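Local coordinates for protein HdaB,HdaA (Adhesin), HUS-associated diffuse adherence (Escherichia coli, PDB 5D55) that probably forms the minor subunit at the tip of the Hda (AAF/IV) pilus of enteroaggregative Escherichia coli, a chaperone-usher fibre of cell adhesion and biofilms, at residues N24-G29 and Q113-G118; L74-G79 and F105-D110. One frame throughout, in Å; residues are numbered along the deposited sequence.

Contact 1 of 2, residues N24-G29 and Q113-G118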
loop_
_atom_site.group_PDB
_atom_site.type_symbol
_atom_site.label_atom_id
_atom_site.label_comp_id
_atom_site.label_asym_id
_atom_site.label_seq_id
_atom_site.Cartn_x
_atom_site.Cartn_y
_atom_site.Cartn_z
ATOM N N ASN B 24 -28.525 -9.137 -26.542
ATOM C CA ASN B 24 -28.802 -8.418 -25.301
ATOM C C ASN B 24 -29.662 -9.194 -24.303
ATOM O O ASN B 24 -30.145 -8.619 -23.337
ATOM C CB ASN B 24 -29.441 -7.060 -25.615
ATOM C CG ASN B 24 -30.905 -7.170 -25.986
ATOM O OD1 ASN B 24 -31.316 -8.105 -26.669
ATOM N ND2 ASN B 24 -31.703 -6.203 -25.539
ATOM N N LEU B 25 -29.867 -10.483 -24.552
ATOM C CA LEU B 25 -30.547 -11.354 -23.593
ATOM C C LEU B 25 -29.433 -12.061 -22.837
ATOM O O LEU B 25 -28.986 -13.151 -23.216
ATOM C CB LEU B 25 -31.490 -12.334 -24.301
ATOM C CG LEU B 25 -32.647 -11.686 -25.086
ATOM C CD1 LEU B 25 -33.582 -12.725 -25.722
ATOM C CD2 LEU B 25 -33.457 -10.736 -24.212
ATOM N N LEU B 26 -28.955 -11.397 -21.785
ATOM C CA LEU B 26 -27.716 -11.801 -21.147
ATOM C C LEU B 26 -27.968 -12.628 -19.891
ATOM O O LEU B 26 -28.571 -12.151 -18.923
ATOM C CB LEU B 26 -26.822 -10.586 -20.868
ATOM C CG LEU B 26 -26.584 -9.624 -22.044
ATOM C CD1 LEU B 26 -25.581 -8.520 -21.669
ATOM C CD2 LEU B 26 -26.107 -10.385 -23.273
ATOM N N HIS B 27 -27.520 -13.881 -19.952
ATOM C CA HIS B 27 -27.541 -14.793 -18.815
ATOM C C HIS B 27 -26.576 -14.307 -17.745
ATOM O O HIS B 27 -25.541 -13.714 -18.052
ATOM C CB HIS B 27 -27.138 -16.206 -19.259
ATOM C CG HIS B 27 -28.200 -16.938 -20.022
ATOM N ND1 HIS B 27 -29.220 -17.628 -19.404
ATOM C CD2 HIS B 27 -28.381 -17.114 -21.353
ATOM C CE1 HIS B 27 -29.993 -18.185 -20.320
ATOM N NE2 HIS B 27 -29.501 -17.895 -21.511
ATOM N N ASP B 28 -26.921 -14.559 -16.486
ATOM C CA ASP B 28 -26.013 -14.324 -15.378
ATOM C C ASP B 28 -24.670 -15.002 -15.668
ATOM O O ASP B 28 -24.628 -16.114 -16.191
ATOM C CB ASP B 28 -26.617 -14.909 -14.090
ATOM C CG ASP B 28 -25.675 -14.820 -12.907
ATOM O OD1 ASP B 28 -25.699 -13.788 -12.203
ATOM O OD2 ASP B 28 -24.912 -15.780 -12.675
ATOM N N GLY B 29 -23.578 -14.334 -15.331
ATOM C CA GLY B 29 -22.258 -14.918 -15.526
ATOM C C GLY B 29 -21.598 -14.575 -16.855
ATOM O O GLY B 29 -20.397 -14.791 -17.017
ATOM N N GLN B 113 -30.486 -10.697 -17.502
ATOM C CA GLN B 113 -30.910 -9.331 -17.841
ATOM C C GLN B 113 -31.128 -9.134 -19.329
ATOM O O GLN B 113 -30.287 -9.532 -20.149
ATOM C CB GLN B 113 -29.871 -8.295 -17.382
ATOM C CG GLN B 113 -29.845 -7.986 -15.884
ATOM C CD GLN B 113 -28.560 -7.282 -15.489
ATOM O OE1 GLN B 113 -28.395 -6.079 -15.727
ATOM N NE2 GLN B 113 -27.635 -8.032 -14.904
ATOM N N GLN B 114 -32.254 -8.513 -19.665
ATOM C CA GLN B 114 -32.469 -7.974 -20.994
ATOM C C GLN B 114 -31.955 -6.552 -20.916
ATOM O O GLN B 114 -32.585 -5.686 -20.301
ATOM C CB GLN B 114 -33.955 -8.001 -21.382
ATOM C CG GLN B 114 -34.218 -7.393 -22.749
ATOM C CD GLN B 114 -35.686 -7.162 -23.068
ATOM O OE1 GLN B 114 -36.012 -6.271 -23.846
ATOM N NE2 GLN B 114 -36.571 -7.964 -22.488
ATOM N N VAL B 115 -30.785 -6.335 -21.504
ATOM C CA VAL B 115 -30.039 -5.099 -21.343
ATOM C C VAL B 115 -30.254 -4.254 -22.576
ATOM O O VAL B 115 -30.070 -4.726 -23.706
ATOM C CB VAL B 115 -28.521 -5.369 -21.179
ATOM C CG1 VAL B 115 -27.742 -4.060 -20.921
ATOM C CG2 VAL B 115 -28.269 -6.368 -20.066
ATOM N N HIS B 116 -30.637 -3.002 -22.360
ATOM C CA HIS B 116 -30.867 -2.092 -23.465
ATOM C C HIS B 116 -29.554 -1.770 -24.168
ATOM O O HIS B 116 -28.545 -1.530 -23.503
ATOM C CB HIS B 116 -31.512 -0.804 -22.973
ATOM C CG HIS B 116 -32.029 0.069 -24.075
ATOM N ND1 HIS B 116 -33.378 0.211 -24.341
ATOM C CD2 HIS B 116 -31.382 0.839 -24.984
ATOM C CE1 HIS B 116 -33.535 1.036 -25.361
ATOM N NE2 HIS B 116 -32.341 1.430 -25.770
ATOM N N PRO B 117 -29.565 -1.778 -25.519
ATOM C CA PRO B 117 -28.421 -1.354 -26.313
ATOM C C PRO B 117 -27.860 -0.015 -25.847
ATOM O O PRO B 117 -28.617 0.904 -25.516
ATOM C CB PRO B 117 -29.005 -1.224 -27.719
ATOM C CG PRO B 117 -30.051 -2.291 -27.766
ATOM C CD PRO B 117 -30.624 -2.368 -26.360
ATOM N N GLY B 118 -26.537 0.080 -25.808
ATOM C CA GLY B 118 -25.887 1.315 -25.416
ATOM C C GLY B 118 -24.427 1.085 -25.072
ATOM O O GLY B 118 -23.929 -0.027 -25.186
#
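Leu26 and Gln113 face each other as a hydrogen-bonded antiparallel pair: Leu26 N reaches Gln113 O at 2.8 Å, and Gln113 N returns a bond of the same length to Leu26 O. Two residues along each strand, beyond the non-hydrogen-bonded pair Leu25-Gln114, Val115 N donates to Asn24 O at 3.0 Å, nearly straight at 165°. Asn24 O also receives the CA of Gln114 in a CA-H...O contact. With chi1 at 77°, the CG of Asn24 is tucked between the backbone N and carbonyl carbon, and ND2 gives Val115 O a bond of 2.9 Å; that oxygen lies close to the amide plane, while the nitrogen stands well above the carbonyl plane of Val115. The three backbone bonds make a short two-stranded antiparallel ribbon, strands 25-26 and 113-114, in the HdaB part of the fusion, whose sequence belongs to the AfaD invasin family; the Asn24 amide adds a fourth bond at its end. The tight side is the one carrying Leu26 and Val115. Leu26 CD1 meets Val115 CG2 at 3.8 Å, the two side chains crossing at about a right angle, with Tyr21 against Leu26 and Leu74 of strand 73-79 against Val115. Gln113 also points to this side, its OE1 held by Arg75 N and its NE2 by Gly111 O. On the other side, Leu25 and Gln114 run side by side in the same direction, both exposed, and touch merely where Leu25 CD2 lies 3.7 Å from Gln114 CG. A citrate, probably from the crystallisation liquor, rests by Leu25. At the Asn24 end, Val153 in the HdaA-derived part of the second subunit packs on Val115, and Lys155 just beyond it on Asn24 and Pro117, contacts that belong to the engineered construct.

Contact 2 of 2, residues L74-G79 and F105-D110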
loop_
_atom_site.group_PDB
_atom_site.type_symbol
_atom_site.label_atom_id
_atom_site.label_comp_id
_atom_site.label_asym_id
_atom_site.label_seq_id
_atom_site.Cartn_x
_atom_site.Cartn_y
_atom_site.Cartn_z
ATOM N N LEU B 74 -27.244 -1.494 -16.254
ATOM C CA LEU B 74 -26.707 -2.841 -16.348
ATOM C C LEU B 74 -26.107 -3.215 -14.999
ATOM O O LEU B 74 -25.346 -2.441 -14.430
ATOM C CB LEU B 74 -25.627 -2.918 -17.432
ATOM C CG LEU B 74 -24.680 -4.127 -17.435
ATOM C CD1 LEU B 74 -25.404 -5.424 -17.799
ATOM C CD2 LEU B 74 -23.519 -3.866 -18.381
ATOM N N ARG B 75 -26.445 -4.399 -14.499
ATOM C CA ARG B 75 -25.940 -4.849 -13.205
ATOM C C ARG B 75 -24.770 -5.793 -13.446
ATOM O O ARG B 75 -24.904 -6.775 -14.188
ATOM C CB ARG B 75 -27.035 -5.554 -12.384
ATOM C CG ARG B 75 -28.026 -4.639 -11.649
ATOM C CD ARG B 75 -29.148 -4.130 -12.577
ATOM N NE ARG B 75 -30.143 -3.312 -11.872
ATOM C CZ ARG B 75 -31.106 -2.604 -12.470
ATOM N NH1 ARG B 75 -31.224 -2.592 -13.795
ATOM N NH2 ARG B 75 -31.956 -1.894 -11.739
ATOM N N ILE B 76 -23.627 -5.477 -12.836
ATOM C CA ILE B 76 -22.401 -6.262 -13.041
ATOM C C ILE B 76 -21.760 -6.704 -11.743
ATOM O O ILE B 76 -22.026 -6.122 -10.703
ATOM C CB ILE B 76 -21.351 -5.493 -13.872
ATOM C CG1 ILE B 76 -21.052 -4.121 -13.251
ATOM C CG2 ILE B 76 -21.796 -5.421 -15.320
ATOM C CD1 ILE B 76 -19.817 -3.436 -13.801
ATOM N N ARG B 77 -20.930 -7.747 -11.817
ATOM C CA ARG B 77 -20.129 -8.217 -10.675
ATOM C C ARG B 77 -18.754 -8.633 -11.197
ATOM O O ARG B 77 -18.597 -8.844 -12.396
ATOM C CB ARG B 77 -20.800 -9.419 -9.990
ATOM C CG ARG B 77 -20.920 -10.670 -10.865
ATOM C CD ARG B 77 -21.178 -11.908 -10.012
ATOM N NE ARG B 77 -21.246 -13.138 -10.803
ATOM C CZ ARG B 77 -22.377 -13.679 -11.259
ATOM N NH1 ARG B 77 -23.548 -13.107 -11.011
ATOM N NH2 ARG B 77 -22.337 -14.794 -11.966
ATOM N N ILE B 78 -17.770 -8.752 -10.304
ATOM C CA ILE B 78 -16.496 -9.401 -10.665
ATOM C C ILE B 78 -16.708 -10.910 -10.656
ATOM O O ILE B 78 -17.351 -11.444 -9.737
ATOM C CB ILE B 78 -15.362 -9.051 -9.666
ATOM C CG1 ILE B 78 -15.181 -7.533 -9.561
ATOM C CG2 ILE B 78 -14.024 -9.742 -10.056
ATOM C CD1 ILE B 78 -14.569 -6.913 -10.824
ATOM N N GLY B 79 -16.191 -11.596 -11.679
ATOM C CA GLY B 79 -16.215 -13.053 -11.722
ATOM C C GLY B 79 -14.836 -13.663 -11.910
ATOM O O GLY B 79 -13.823 -12.951 -12.037
ATOM N N PHE B 105 -9.376 -11.882 -13.718
ATOM C CA PHE B 105 -10.748 -11.735 -13.258
ATOM C C PHE B 105 -11.617 -11.291 -14.444
ATOM O O PHE B 105 -11.080 -10.972 -15.523
ATOM C CB PHE B 105 -10.829 -10.735 -12.086
ATOM C CG PHE B 105 -10.418 -9.325 -12.447
ATOM C CD1 PHE B 105 -11.367 -8.393 -12.883
ATOM C CD2 PHE B 105 -9.082 -8.938 -12.376
ATOM C CE1 PHE B 105 -10.987 -7.101 -13.222
ATOM C CE2 PHE B 105 -8.693 -7.650 -12.708
ATOM C CZ PHE B 105 -9.637 -6.730 -13.137
ATOM N N TYR B 106 -12.939 -11.277 -14.255
ATOM C CA TYR B 106 -13.866 -10.822 -15.296
ATOM C C TYR B 106 -14.896 -9.836 -14.762
ATOM O O TYR B 106 -15.191 -9.813 -13.561
ATOM C CB TYR B 106 -14.585 -12.005 -15.968
ATOM C CG TYR B 106 -13.649 -13.090 -16.460
ATOM C CD1 TYR B 106 -13.128 -13.053 -17.749
ATOM C CD2 TYR B 106 -13.276 -14.144 -15.624
ATOM C CE1 TYR B 106 -12.250 -14.044 -18.196
ATOM C CE2 TYR B 106 -12.418 -15.132 -16.053
ATOM C CZ TYR B 106 -11.904 -15.079 -17.345
ATOM O OH TYR B 106 -11.045 -16.064 -17.781
ATOM N N ILE B 107 -15.422 -9.001 -15.657
ATOM C CA ILE B 107 -16.650 -8.283 -15.379
ATOM C C ILE B 107 -17.724 -9.173 -15.976
ATOM O O ILE B 107 -17.644 -9.558 -17.153
ATOM C CB ILE B 107 -16.704 -6.878 -16.051
ATOM C CG1 ILE B 107 -15.526 -5.982 -15.630
ATOM C CG2 ILE B 107 -18.076 -6.210 -15.811
ATOM C CD1 ILE B 107 -15.571 -5.524 -14.165
ATOM N N GLU B 108 -18.692 -9.561 -15.152
ATOM C CA GLU B 108 -19.751 -10.467 -15.600
ATOM C C GLU B 108 -21.119 -9.863 -15.360
ATOM O O GLU B 108 -21.295 -9.060 -14.444
ATOM C CB GLU B 108 -19.656 -11.813 -14.887
ATOM C CG GLU B 108 -18.356 -12.573 -15.180
ATOM C CD GLU B 108 -18.318 -13.958 -14.557
ATOM O OE1 GLU B 108 -19.212 -14.284 -13.741
ATOM O OE2 GLU B 108 -17.392 -14.724 -14.892
ATOM N N VAL B 109 -22.089 -10.283 -16.168
ATOM C CA VAL B 109 -23.471 -9.888 -15.978
ATOM C C VAL B 109 -23.955 -10.484 -14.653
ATOM O O VAL B 109 -23.814 -11.683 -14.409
ATOM C CB VAL B 109 -24.351 -10.393 -17.144
ATOM C CG1 VAL B 109 -25.794 -10.027 -16.907
ATOM C CG2 VAL B 109 -23.855 -9.793 -18.471
ATOM N N ASP B 110 -24.521 -9.638 -13.806
ATOM C CA ASP B 110 -24.966 -10.070 -12.475
ATOM C C ASP B 110 -26.486 -10.264 -12.492
ATOM O O ASP B 110 -27.244 -9.305 -12.346
ATOM C CB ASP B 110 -24.521 -9.043 -11.430
ATOM C CG ASP B 110 -24.778 -9.498 -9.989
ATOM O OD1 ASP B 110 -25.093 -10.685 -9.764
ATOM O OD2 ASP B 110 -24.666 -8.652 -9.080
HETATM O O HOH W 1 -23.087 -6.458 -8.376
HETATM O O HOH W 2 -20.381 -16.677 -12.546
#
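Arg77 crosses over to two acids of the facing segment, Glu108 and Asp110, and these three residues bury the most surface here. Its CG sits between the backbone N and carbonyl carbon (chi1 64°), and the chain runs extended from there to NE. NH1 forms a salt bridge to Asp110 OD1 at 3.1 Å: the oxygen lies in the guanidinium plane, but the nitrogen approaches from above the carboxylate, the two planes standing 83° apart. NH2 makes a long salt bridge to Glu108 OE1, at 3.6 Å, closed by a water that accepts from NH2 and donates to OE1. Val109 O lies over one guanidinium face, offset toward its rim. NH1 also holds Asp28, its stronger partner, the third acid around the guanidinium. Asp110 is tied further through a water that donates to both OD2 and Ile76 O, while its own N bonds Arg75 O at 2.9 Å. Glu108 lays its carboxylate across Gly79, whose lack of a side chain lets CD lie 3.6 Å from Gly79 CA. The backbones form an antiparallel ladder: Arg77 and Glu108 exchange bonds as a hydrogen-bonded pair, as do Gly79 and Tyr106; toward Asp110 it ends in the single bond to Arg75 O. The opposite face is apolar, with Ile78 CD1 against Ile107 CD1 and Ile76 CG2 against Ile107 CG2, both at 3.8 Å. Strands 73-79 and 102-109 are the two middle strands of a six-stranded antiparallel sheet, flanked by 62-65 and 31-38, and their isoleucines pack against Val48 and Ile50 of strand 45-50 and Phe122 and Val124 of strand 118-132, consistent with the second sheet of an immunoglobulin-like sandwich, the fold of chaperone-usher pilins.

Overall arrangement
Contact 2 joins two central strands of the main sheet, with apolar side chains turned into the sandwich and a salt-bridge network on the other face. Contact 1 lies farther out, its centre about 22 Å from the centre of the chain, against about 11 Å for contact 2, as a short ribbon held mostly by backbone bonds, with one exposed face and a neighbouring subunit at one end. Strand 113-114 follows 102-109 after a short turn, only two residues separating 105-110 from 113-118. The two contacts also meet directly: Asp28 OD1 reaches Arg77 NH1 at 2.6 Å, and Gly29 N probably bonds Val109 O, tying the end of 24-29 to the main sheet.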